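Local coordinates for nonstructural protein 2 (Human rotavirus C, PDB 2GU0), which assembles into an octamer that binds single-stranded RNA, hydrolyses nucleoside triphosphates and RNA 5'-triphosphates, and takes part with NSP5 in forming viroplasms for genome replication, at the interface of chains A and B and the interface of chains A and C. Residues are numbered along the deposited sequence; one frame, centred on the assembly and turned at random. Chains: chain A/B/C, Nonstructural protein 2.

Contact 1: the interface of chains A and B. Residues chain A 149-150, 160, 165, 189; chain B 44-47.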
ATOM      1  N   THR A 149      29.537  16.108  27.867  1.00 30.91           N
ATOM      2  CA  THR A 149      29.126  15.545  26.591  1.00 32.27           C
ATOM      3  C   THR A 149      28.311  14.263  26.637  1.00 32.06           C
ATOM      4  O   THR A 149      27.386  14.094  25.855  1.00 29.40           O
ATOM      5  CB  THR A 149      30.338  15.313  25.676  1.00 34.40           C
ATOM      6  OG1 THR A 149      30.915  16.578  25.326  1.00 35.94           O
ATOM      7  CG2 THR A 149      29.915  14.586  24.397  1.00 36.53           C
ATOM      8  N   PRO A 150      28.654  13.330  27.538  1.00 33.57           N
ATOM      9  CA  PRO A 150      27.907  12.068  27.631  1.00 33.07           C
ATOM     10  C   PRO A 150      26.449  12.273  28.001  1.00 33.33           C
ATOM     11  O   PRO A 150      25.605  11.409  27.743  1.00 33.10           O
ATOM     12  CB  PRO A 150      28.659  11.304  28.713  1.00 32.03           C
ATOM     13  CG  PRO A 150      30.052  11.774  28.543  1.00 31.89           C
ATOM     14  CD  PRO A 150      29.872  13.269  28.363  1.00 34.05           C
ATOM     15  N   GLN A 160      33.672  17.227  16.653  1.00 27.99           N
ATOM     16  CA  GLN A 160      34.235  16.664  17.858  1.00 26.65           C
ATOM     17  C   GLN A 160      35.741  16.588  17.816  1.00 27.60           C
ATOM     18  O   GLN A 160      36.298  15.874  17.002  1.00 30.70           O
ATOM     19  CB  GLN A 160      33.696  15.261  18.108  1.00 23.97           C
ATOM     20  CG  GLN A 160      34.216  14.653  19.410  1.00 24.42           C
ATOM     21  CD  GLN A 160      33.633  13.278  19.719  1.00 23.23           C
ATOM     22  OE1 GLN A 160      34.139  12.250  19.266  1.00 21.75           O
ATOM     23  NE2 GLN A 160      32.557  13.261  20.490  1.00 23.07           N
ATOM     24  N   THR A 165      32.568  19.052  21.866  1.00 30.71           N
ATOM     25  CA  THR A 165      31.653  18.359  20.980  1.00 29.92           C
ATOM     26  C   THR A 165      30.522  19.308  20.627  1.00 29.90           C
ATOM     27  O   THR A 165      29.945  19.937  21.505  1.00 31.24           O
ATOM     28  CB  THR A 165      31.060  17.113  21.650  1.00 30.49           C
ATOM     29  OG1 THR A 165      32.097  16.154  21.880  1.00 32.27           O
ATOM     30  CG2 THR A 165      30.008  16.484  20.758  1.00 31.48           C
ATOM     31  N   ASN A 189      33.927  17.395  27.013  1.00 35.14           N
ATOM     32  CA  ASN A 189      33.847  15.956  27.193  1.00 38.05           C
ATOM     33  C   ASN A 189      34.270  15.519  28.587  1.00 39.72           C
ATOM     34  O   ASN A 189      33.948  14.416  29.020  1.00 40.22           O
ATOM     35  CB  ASN A 189      34.701  15.245  26.139  1.00 37.63           C
ATOM     36  CG  ASN A 189      34.410  15.734  24.726  1.00 36.78           C
ATOM     37  OD1 ASN A 189      33.261  15.943  24.362  1.00 35.37           O
ATOM     38  ND2 ASN A 189      35.457  15.913  23.926  1.00 37.05           N
TER
ATOM     39  N   TYR B  44      39.145   5.065  18.148  1.00 29.84           N
ATOM     40  CA  TYR B  44      38.616   6.366  18.527  1.00 29.59           C
ATOM     41  C   TYR B  44      37.372   6.341  19.413  1.00 32.18           C
ATOM     42  O   TYR B  44      36.365   5.716  19.072  1.00 33.67           O
ATOM     43  CB  TYR B  44      38.294   7.166  17.277  1.00 26.49           C
ATOM     44  CG  TYR B  44      37.749   8.526  17.578  1.00 23.85           C
ATOM     45  CD1 TYR B  44      38.563   9.496  18.145  1.00 23.96           C
ATOM     46  CD2 TYR B  44      36.421   8.850  17.303  1.00 24.49           C
ATOM     47  CE1 TYR B  44      38.086  10.760  18.432  1.00 24.23           C
ATOM     48  CE2 TYR B  44      35.922  10.123  17.587  1.00 25.83           C
ATOM     49  CZ  TYR B  44      36.773  11.072  18.153  1.00 26.15           C
ATOM     50  OH  TYR B  44      36.344  12.338  18.432  1.00 26.43           O
ATOM     51  N   ASP B  45      37.427   7.042  20.541  1.00 31.97           N
ATOM     52  CA  ASP B  45      36.271   7.073  21.412  1.00 32.51           C
ATOM     53  C   ASP B  45      35.323   8.209  21.035  1.00 32.05           C
ATOM     54  O   ASP B  45      35.639   9.388  21.140  1.00 31.30           O
ATOM     55  CB  ASP B  45      36.683   7.177  22.877  1.00 32.98           C
ATOM     56  CG  ASP B  45      35.495   7.123  23.801  1.00 36.25           C
ATOM     57  OD1 ASP B  45      34.452   6.587  23.373  1.00 38.12           O
ATOM     58  OD2 ASP B  45      35.591   7.603  24.951  1.00 38.82           O
ATOM     59  N   THR B  46      34.145   7.801  20.592  1.00 32.64           N
ATOM     60  CA  THR B  46      33.064   8.663  20.146  1.00 31.68           C
ATOM     61  C   THR B  46      32.263   9.277  21.299  1.00 31.73           C
ATOM     62  O   THR B  46      31.462  10.202  21.104  1.00 29.32           O
ATOM     63  CB  THR B  46      32.149   7.825  19.233  1.00 30.42           C
ATOM     64  OG1 THR B  46      32.634   7.906  17.891  1.00 34.82           O
ATOM     65  CG2 THR B  46      30.743   8.280  19.288  1.00 33.72           C
ATOM     66  N   ILE B  47      32.500   8.767  22.502  1.00 30.34           N
ATOM     67  CA  ILE B  47      31.795   9.230  23.686  1.00 30.05           C
ATOM     68  C   ILE B  47      30.313   8.868  23.592  1.00 30.59           C
ATOM     69  O   ILE B  47      29.830   8.013  24.332  1.00 34.60           O
ATOM     70  CB  ILE B  47      31.948  10.749  23.885  1.00 27.96           C
ATOM     71  CG1 ILE B  47      33.424  11.131  23.792  1.00 26.56           C
ATOM     72  CG2 ILE B  47      31.424  11.147  25.248  1.00 25.26           C
ATOM     73  CD1 ILE B  47      33.702  12.593  24.021  1.00 26.20           C
TER
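A loop-into-surface interface joins two copies of NSP2 here, the segment B:Tyr44 to B:Ile47 of one subunit meeting 3-10 helix 149-151, the strand residue A:Gln160 and the loop residue A:Asn189 of the next; it is one of the seams that build the octamer. B:Ile47 carries most of it, burying 83 Å² against chain A. Its two branches part company: CD1 comes over the carboxamide of A:Asn189, 3.3 Å from CG, while CG2 meets CG of the A:Pro150 ring at 3.6 Å, with the methyl of A:Thr149 a little farther off. With CG1 opposite the carbonyl carbon, the chain extended beyond it (chi2 -178°) carries CD1 to the A:Asn189 amide. The side chains of B:Ile47 and A:Asn189 cross at about a right angle, with the methyl CD1 lying over the flat amide.

That amide is held from within chain A. A:Asn189 OD1 accepts two hydrogen bonds, from A:Thr149 OG1 at 2.6 Å and from A:Thr165 OG1 at 2.7 Å, the latter lying in the carbonyl plane on a lone pair. A:Thr165 OG1 in turn accepts from A:Gln160 NE2 at 3.2 Å, near the plane of the glutamine amide. This chain of bonds should restrain the rotation of both amides behind the isoleucine.

A:Gln160 runs out extended, CG opposite the backbone N (chi1 -177°), until its amide reaches chain B. NE2 gives a weak hydrogen bond to the backbone carbonyl B:Thr46 O, 3.3 Å away; OE1 faces the phenol of B:Tyr44 at a modelled separation too short to trust, amide and ring planes standing 53° apart. Within the segment, B:Ile47 N donates to B:Asp45 OD1 at 3.1 Å, reaching it from above the carboxylate plane, which steadies the turn presenting the isoleucine. Through segment 44-47, which runs from strand 44-45 into a loop, the site contributes to joining neighbouring subunits in the octamer.

Contact 2: the interface of chains A and C. Residues chain A 228-229, 231-232, 263, 286-287; chain C 306-307.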
ATOM      1  N   HIS A 228      23.123  35.631  15.594  1.00 38.34           N
ATOM      2  CA  HIS A 228      23.398  37.004  16.013  1.00 39.99           C
ATOM      3  C   HIS A 228      22.073  37.745  16.184  1.00 42.05           C
ATOM      4  O   HIS A 228      21.912  38.567  17.091  1.00 43.55           O
ATOM      5  CB  HIS A 228      24.268  37.727  14.980  1.00 39.33           C
ATOM      6  CG  HIS A 228      25.682  37.229  14.915  1.00 37.12           C
ATOM      7  ND1 HIS A 228      26.470  37.073  16.034  1.00 34.65           N
ATOM      8  CD2 HIS A 228      26.460  36.888  13.860  1.00 35.78           C
ATOM      9  CE1 HIS A 228      27.672  36.660  15.672  1.00 34.93           C
ATOM     10  NE2 HIS A 228      27.691  36.541  14.358  1.00 34.53           N
ATOM     11  N   SER A 229      21.118  37.431  15.314  1.00 42.93           N
ATOM     12  CA  SER A 229      19.796  38.042  15.368  1.00 43.31           C
ATOM     13  C   SER A 229      18.992  37.452  16.520  1.00 43.24           C
ATOM     14  O   SER A 229      17.777  37.371  16.455  1.00 43.05           O
ATOM     15  CB  SER A 229      19.050  37.792  14.058  1.00 44.51           C
ATOM     16  OG  SER A 229      18.737  36.417  13.902  1.00 44.40           O
ATOM     17  N   LEU A 231      21.039  37.158  19.757  1.00 47.72           N
ATOM     18  CA  LEU A 231      21.939  37.494  20.845  1.00 48.79           C
ATOM     19  C   LEU A 231      21.254  38.369  21.905  1.00 49.74           C
ATOM     20  O   LEU A 231      21.416  38.127  23.100  1.00 49.80           O
ATOM     21  CB  LEU A 231      23.189  38.170  20.269  1.00 46.50           C
ATOM     22  CG  LEU A 231      24.463  38.165  21.114  1.00 45.56           C
ATOM     23  CD1 LEU A 231      24.654  36.816  21.792  1.00 45.66           C
ATOM     24  CD2 LEU A 231      25.642  38.487  20.221  1.00 44.12           C
ATOM     25  N   MET A 232      20.484  39.369  21.473  1.00 51.39           N
ATOM     26  CA  MET A 232      19.771  40.240  22.412  1.00 53.50           C
ATOM     27  C   MET A 232      18.867  39.416  23.329  1.00 54.24           C
ATOM     28  O   MET A 232      19.069  39.372  24.540  1.00 54.90           O
ATOM     29  CB  MET A 232      18.917  41.267  21.664  1.00 54.70           C
ATOM     30  CG  MET A 232      19.661  42.524  21.244  1.00 58.22           C
ATOM     31  SD  MET A 232      20.262  43.504  22.638  1.00 60.39           S
ATOM     32  CE  MET A 232      18.732  44.266  23.134  1.00 61.10           C
ATOM     33  N   HIS A 263      31.531  34.431  22.921  1.00 44.23           N
ATOM     34  CA  HIS A 263      31.337  35.712  22.254  1.00 45.30           C
ATOM     35  C   HIS A 263      31.670  36.905  23.153  1.00 47.32           C
ATOM     36  O   HIS A 263      30.956  37.186  24.122  1.00 48.66           O
ATOM     37  CB  HIS A 263      29.897  35.811  21.770  1.00 43.97           C
ATOM     38  CG  HIS A 263      29.593  37.087  21.065  1.00 43.59           C
ATOM     39  ND1 HIS A 263      29.667  38.311  21.688  1.00 43.82           N
ATOM     40  CD2 HIS A 263      29.233  37.334  19.786  1.00 44.76           C
ATOM     41  CE1 HIS A 263      29.365  39.259  20.822  1.00 46.29           C
ATOM     42  NE2 HIS A 263      29.098  38.693  19.660  1.00 45.77           N
ATOM     43  N   LEU A 286      27.404  44.275  23.487  1.00 56.20           N
ATOM     44  CA  LEU A 286      27.096  43.010  22.821  1.00 55.55           C
ATOM     45  C   LEU A 286      27.519  43.000  21.356  1.00 57.00           C
ATOM     46  O   LEU A 286      27.959  41.980  20.837  1.00 57.18           O
ATOM     47  CB  LEU A 286      25.595  42.727  22.871  1.00 52.98           C
ATOM     48  CG  LEU A 286      24.957  42.184  24.143  1.00 49.94           C
ATOM     49  CD1 LEU A 286      23.475  41.975  23.886  1.00 47.15           C
ATOM     50  CD2 LEU A 286      25.624  40.879  24.542  1.00 48.73           C
ATOM     51  N   TYR A 287      27.369  44.138  20.691  1.00 58.48           N
ATOM     52  CA  TYR A 287      27.710  44.250  19.281  1.00 59.74           C
ATOM     53  C   TYR A 287      28.820  45.257  19.062  1.00 60.23           C
ATOM     54  O   TYR A 287      29.247  45.479  17.933  1.00 60.49           O
ATOM     55  CB  TYR A 287      26.484  44.696  18.509  1.00 60.99           C
ATOM     56  CG  TYR A 287      25.891  45.947  19.098  1.00 62.56           C
ATOM     57  CD1 TYR A 287      26.429  47.199  18.813  1.00 62.94           C
ATOM     58  CD2 TYR A 287      24.825  45.877  19.988  1.00 62.66           C
ATOM     59  CE1 TYR A 287      25.918  48.352  19.405  1.00 63.51           C
ATOM     60  CE2 TYR A 287      24.306  47.025  20.584  1.00 64.22           C
ATOM     61  CZ  TYR A 287      24.857  48.257  20.291  1.00 63.41           C
ATOM     62  OH  TYR A 287      24.350  49.385  20.893  1.00 63.52           O
TER
ATOM     63  N   LEU C 306      22.536  43.044  12.989  1.00 56.20           N
ATOM     64  CA  LEU C 306      21.643  41.937  13.302  1.00 55.93           C
ATOM     65  C   LEU C 306      21.589  41.768  14.813  1.00 56.70           C
ATOM     66  O   LEU C 306      20.525  41.531  15.379  1.00 56.82           O
ATOM     67  CB  LEU C 306      22.131  40.645  12.630  1.00 55.21           C
ATOM     68  CG  LEU C 306      21.626  40.335  11.208  1.00 54.57           C
ATOM     69  CD1 LEU C 306      22.529  39.338  10.514  1.00 54.17           C
ATOM     70  CD2 LEU C 306      20.221  39.786  11.283  1.00 54.08           C
ATOM     71  N   ILE C 307      22.737  41.905  15.467  1.00 57.51           N
ATOM     72  CA  ILE C 307      22.799  41.776  16.919  1.00 59.48           C
ATOM     73  C   ILE C 307      22.063  42.933  17.563  1.00 62.23           C
ATOM     74  O   ILE C 307      21.279  42.753  18.490  1.00 63.12           O
ATOM     75  CB  ILE C 307      24.235  41.849  17.445  1.00 58.86           C
ATOM     76  CG1 ILE C 307      25.096  40.746  16.826  1.00 57.85           C
ATOM     77  CG2 ILE C 307      24.221  41.763  18.964  1.00 57.90           C
ATOM     78  CD1 ILE C 307      26.564  40.821  17.239  1.00 57.56           C
TER
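The imidazole of A:His263 has the methyl CD2 of A:Leu231 on one face, 3.5 Å above its plane and displaced from the ring centre to its margin, while its NE2 points toward C:Ile307 CD1, at 4.1 Å the fringe of the contact. The other imidazole, A:His228, approaches that same isoleucine obliquely, with ND1 3.9 Å from CD1. This is the rotavirus NSP2 family, whose HIT-like motif supplies the catalytic histidine; the partner of the present surface is the end of the C-terminal helix 293-307 of chain C, in a two-fold symmetric interface.

C:Ile307 is the plug, with 127 Å² of its surface hidden by chain A, and its branches divide the pocket. CG1 lies against CB of A:His228 at 3.6 Å. On the other branch, CG2 sits between A:Tyr287 CB and A:Leu231 CD2, 3.7 Å from the first. CD1 extends toward A:Leu231 CD2 and the two imidazoles, because CG1 stands opposite the carbonyl carbon (chi1 -59°) and the chain continues straight. The side chains of A:Leu231 and C:Ile307 run alongside one another in the same direction, so their methyls pack flank to flank.

A:Tyr287 offers its CB, not its ring, to the isoleucine: at chi1 53° its CG is wedged between backbone N and carbonyl carbon, and the phenol is directed away from the plug. The backbone of A:Leu286, in the same short helix 285-288, also borders the isoleucine, its O lying 4.0 Å from C:Ile307 CD1.

Beside the isoleucine, C:Leu306 sends CD2 to A:Ser229 CB at 3.6 Å, an apolar touch on the methylene of the serine. The first turn of helix 231-243 also borders the plug, with A:Met232 CG beside the C:Ile307 backbone carbonyl.

Contact 1 and contact 2 lie about 29 Å apart, measured between the centres of their C-alpha atoms, and share no residues. Chain A uses different elements for each: 3-10 helix 149-151, strand 157-160 and the loop at A:Asn189, with strand 164-170 in support, for contact 1; the 3-10 turn 228-230 and helices 231-243 and 285-288 for contact 2. One subunit can therefore hold two different neighbours at once, as the octamer requires. The active-site histidine A:His222 is about 14 Å from the centre of contact 1 and 17 Å from that of contact 2, so assembly may bear on catalysis.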